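Local coordinates for protein epsin-1 (Saccharomyces cerevisiae, PDB 5LOZ) that binds membranes rich in PtdIns(3,5)P2 and PtdIns(4,5)P2, is required for endocytosis and actin localization, and is represented here by its ENTH domain, at residues N127-R130 against N131-K135. Residues are numbered along the deposited sequence; the frame is centred on the assembly and turned at random.
Sequences NEER and NMNIK
Glu129 and Asn133, four residues apart near the C-terminal end of helix 123-133, cross at an angle and share a nearly straight side-chain hydrogen bond: Asn133 ND2 lies 2.8 Å from Glu129 OE2, with an angle of 165° at the hydrogen. The bond leaves in the amide plane of Asn133 yet reaches the oxygen from above the carboxylate, the two planes being 77° apart. Glu129 has CG anti to its backbone N (chi1 -178°) and bends at chi2, which brings the carboxylate round to the asparagine. The same OE2 forms a salt bridge with Arg72, whose carbonyl oxygen also accepts from Asn133 ND2, so both side chains dock on helix 57-73.

Backbone bonding is of the i to i+4 kind. Asn131 N to Asn127 O measures 2.9 Å, and three more such bonds follow, the last being Ile134 N to Arg130 O at 2.8 Å. Ile134, the first residue to leave helical phi/psi, still gives its N-H to this last bond. Beyond it, Lys135 curls back and NZ donates to Asn131 O (3.1 Å), in the carbonyl plane.

Van der Waals packing sets the side chain of Ile134 beside that of Arg130, pointing the same way. Its CD1 sits over one guanidinium face, offset toward the rim, 3.2 Å from Arg130 NH2. Arg130 is buried: NH1 bonds to Ile71 O, and NH2 to Gly74 O and, as a salt bridge, to Glu76.

Asn127 and Asn131 merely adjoin, ND2 to ND2 3.6 Å, and each OD1 accepts from Arg137 instead.

Salt bridges and hydrogen bonds thus join helix 123-133, the last of the ENTH superhelix, to the end of helix 57-73, the turn at Gly74 and the start of helix 76-84, and the paired arginines probably favour charged carboxylates on Glu129 and Glu76.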
ATOM      1  N   ASN A 127     -12.565  11.060  -4.598  1.00 13.83           N
ATOM      2  CA  ASN A 127     -12.667  11.801  -5.847  1.00 14.75           C
ATOM      3  C   ASN A 127     -12.104  13.171  -5.732  1.00 15.65           C
ATOM      4  O   ASN A 127     -11.369  13.627  -6.610  1.00 17.34           O
ATOM      5  CB  ASN A 127     -14.110  11.873  -6.320  1.00 14.61           C
ATOM      6  CG  ASN A 127     -14.251  12.668  -7.584  1.00 18.56           C
ATOM      7  OD1 ASN A 127     -13.665  12.323  -8.591  1.00 17.86           O
ATOM      8  ND2 ASN A 127     -15.001  13.748  -7.526  1.00 18.73           N
ATOM      9  N   GLU A 128     -12.403  13.850  -4.621  1.00 15.27           N
ATOM     10  CA  GLU A 128     -11.812  15.156  -4.349  1.00 15.79           C
ATOM     11  C   GLU A 128     -10.298  15.114  -4.035  1.00 16.71           C
ATOM     12  O   GLU A 128      -9.525  15.964  -4.472  1.00 19.35           O
ATOM     13  CB  GLU A 128     -12.563  15.860  -3.204  1.00 14.98           C
ATOM     14  CG  GLU A 128     -13.894  16.314  -3.583  1.00 16.63           C
ATOM     15  CD  GLU A 128     -14.796  16.535  -2.385  1.00 20.46           C
ATOM     16  OE1 GLU A 128     -14.285  16.973  -1.307  1.00 15.53           O
ATOM     17  OE2 GLU A 128     -16.024  16.242  -2.521  1.00 19.43           O
ATOM     18  N   GLU A 129      -9.862  14.130  -3.280  1.00 14.90           N
ATOM     19  CA  GLU A 129      -8.436  13.973  -3.097  1.00 16.28           C
ATOM     20  C   GLU A 129      -7.746  13.826  -4.430  1.00 16.12           C
ATOM     21  O   GLU A 129      -6.711  14.478  -4.689  1.00 15.49           O
ATOM     22  CB  GLU A 129      -8.148  12.749  -2.219  1.00 16.41           C
ATOM     23  CG  GLU A 129      -6.730  12.514  -1.916  1.00 18.40           C
ATOM     24  CD  GLU A 129      -6.158  13.336  -0.776  1.00 14.66           C
ATOM     25  OE1 GLU A 129      -6.896  14.069  -0.095  1.00 27.15           O
ATOM     26  OE2 GLU A 129      -4.942  13.229  -0.561  1.00 21.33           O
ATOM     27  N   ARG A 130      -8.258  12.939  -5.279  1.00 14.55           N
ATOM     28  CA  ARG A 130      -7.587  12.672  -6.543  1.00 16.26           C
ATOM     29  C   ARG A 130      -7.634  13.883  -7.504  1.00 16.97           C
ATOM     30  O   ARG A 130      -6.643  14.175  -8.174  1.00 17.47           O
ATOM     31  CB  ARG A 130      -8.124  11.408  -7.214  1.00 15.84           C
ATOM     32  CG  ARG A 130      -7.755  10.103  -6.464  1.00 15.32           C
ATOM     33  CD  ARG A 130      -8.278   8.874  -7.134  1.00 12.11           C
ATOM     34  NE  ARG A 130      -7.786   8.746  -8.498  1.00 15.05           N
ATOM     35  CZ  ARG A 130      -6.566   8.357  -8.820  1.00 17.41           C
ATOM     36  NH1 ARG A 130      -5.733   8.008  -7.858  1.00 16.03           N
ATOM     37  NH2 ARG A 130      -6.180   8.302 -10.092  1.00 17.14           N
ATOM     38  N   ASN A 131      -8.762  14.577  -7.570  1.00 17.12           N
ATOM     39  CA  ASN A 131      -8.837  15.829  -8.326  1.00 20.55           C
ATOM     40  C   ASN A 131      -7.806  16.846  -7.857  1.00 20.91           C
ATOM     41  O   ASN A 131      -7.153  17.521  -8.642  1.00 22.78           O
ATOM     42  CB  ASN A 131     -10.218  16.471  -8.182  1.00 21.03           C
ATOM     43  CG  ASN A 131     -11.269  15.798  -9.024  1.00 22.60           C
ATOM     44  OD1 ASN A 131     -10.960  14.977  -9.915  1.00 22.03           O
ATOM     45  ND2 ASN A 131     -12.541  16.139  -8.750  1.00 23.01           N
ATOM     46  N   MET A 132      -7.677  16.946  -6.543  1.00 21.34           N
ATOM     47  CA  MET A 132      -6.741  17.814  -5.940  1.00 20.42           C
ATOM     48  C   MET A 132      -5.311  17.421  -6.239  1.00 19.35           C
ATOM     49  O   MET A 132      -4.487  18.310  -6.565  1.00 18.25           O
ATOM     50  CB  MET A 132      -6.948  17.816  -4.444  1.00 20.62           C
ATOM     51  CG  MET A 132      -5.968  18.684  -3.701  1.00 24.25           C
ATOM     52  SD  MET A 132      -6.462  18.834  -1.937  1.00 27.65           S
ATOM     53  CE  MET A 132      -8.119  18.296  -2.059  1.00 16.14           C
ATOM     54  N   ASN A 133      -5.010  16.111  -6.143  1.00 15.53           N
ATOM     55  CA  ASN A 133      -3.655  15.638  -6.217  1.00 16.08           C
ATOM     56  C   ASN A 133      -3.167  15.425  -7.628  1.00 15.89           C
ATOM     57  O   ASN A 133      -1.982  15.491  -7.898  1.00 18.78           O
ATOM     58  CB  ASN A 133      -3.499  14.332  -5.446  1.00 14.68           C
ATOM     59  CG  ASN A 133      -3.673  14.499  -3.919  1.00 19.02           C
ATOM     60  OD1 ASN A 133      -3.360  15.539  -3.352  1.00 15.81           O
ATOM     61  ND2 ASN A 133      -4.214  13.467  -3.272  1.00 15.06           N
ATOM     62  N   ILE A 134      -4.075  15.128  -8.540  1.00 16.89           N
ATOM     63  CA  ILE A 134      -3.686  14.696  -9.882  1.00 16.65           C
ATOM     64  C   ILE A 134      -4.080  15.753 -10.919  1.00 18.60           C
ATOM     65  O   ILE A 134      -5.265  15.956 -11.225  1.00 16.39           O
ATOM     66  CB  ILE A 134      -4.296  13.367 -10.268  1.00 15.25           C
ATOM     67  CG1 ILE A 134      -3.938  12.274  -9.227  1.00 15.48           C
ATOM     68  CG2 ILE A 134      -3.871  12.964 -11.652  1.00 17.81           C
ATOM     69  CD1 ILE A 134      -4.584  10.981  -9.471  1.00 11.72           C
ATOM     70  N   LYS A 135      -3.071  16.412 -11.451  1.00 20.09           N
ATOM     71  CA  LYS A 135      -3.271  17.398 -12.529  1.00 26.05           C
ATOM     72  C   LYS A 135      -2.958  16.744 -13.882  1.00 28.07           C
ATOM     73  O   LYS A 135      -1.860  16.174 -14.048  1.00 30.74           O
ATOM     74  CB  LYS A 135      -2.334  18.583 -12.328  1.00 26.43           C
ATOM     75  CG  LYS A 135      -2.319  19.177 -10.889  1.00 30.26           C
ATOM     76  CD  LYS A 135      -3.584  19.978 -10.607  1.00 30.39           C
ATOM     77  CE  LYS A 135      -4.369  19.437  -9.462  1.00 27.97           C
ATOM     78  NZ  LYS A 135      -5.622  20.168  -9.285  1.00 22.41           N
TER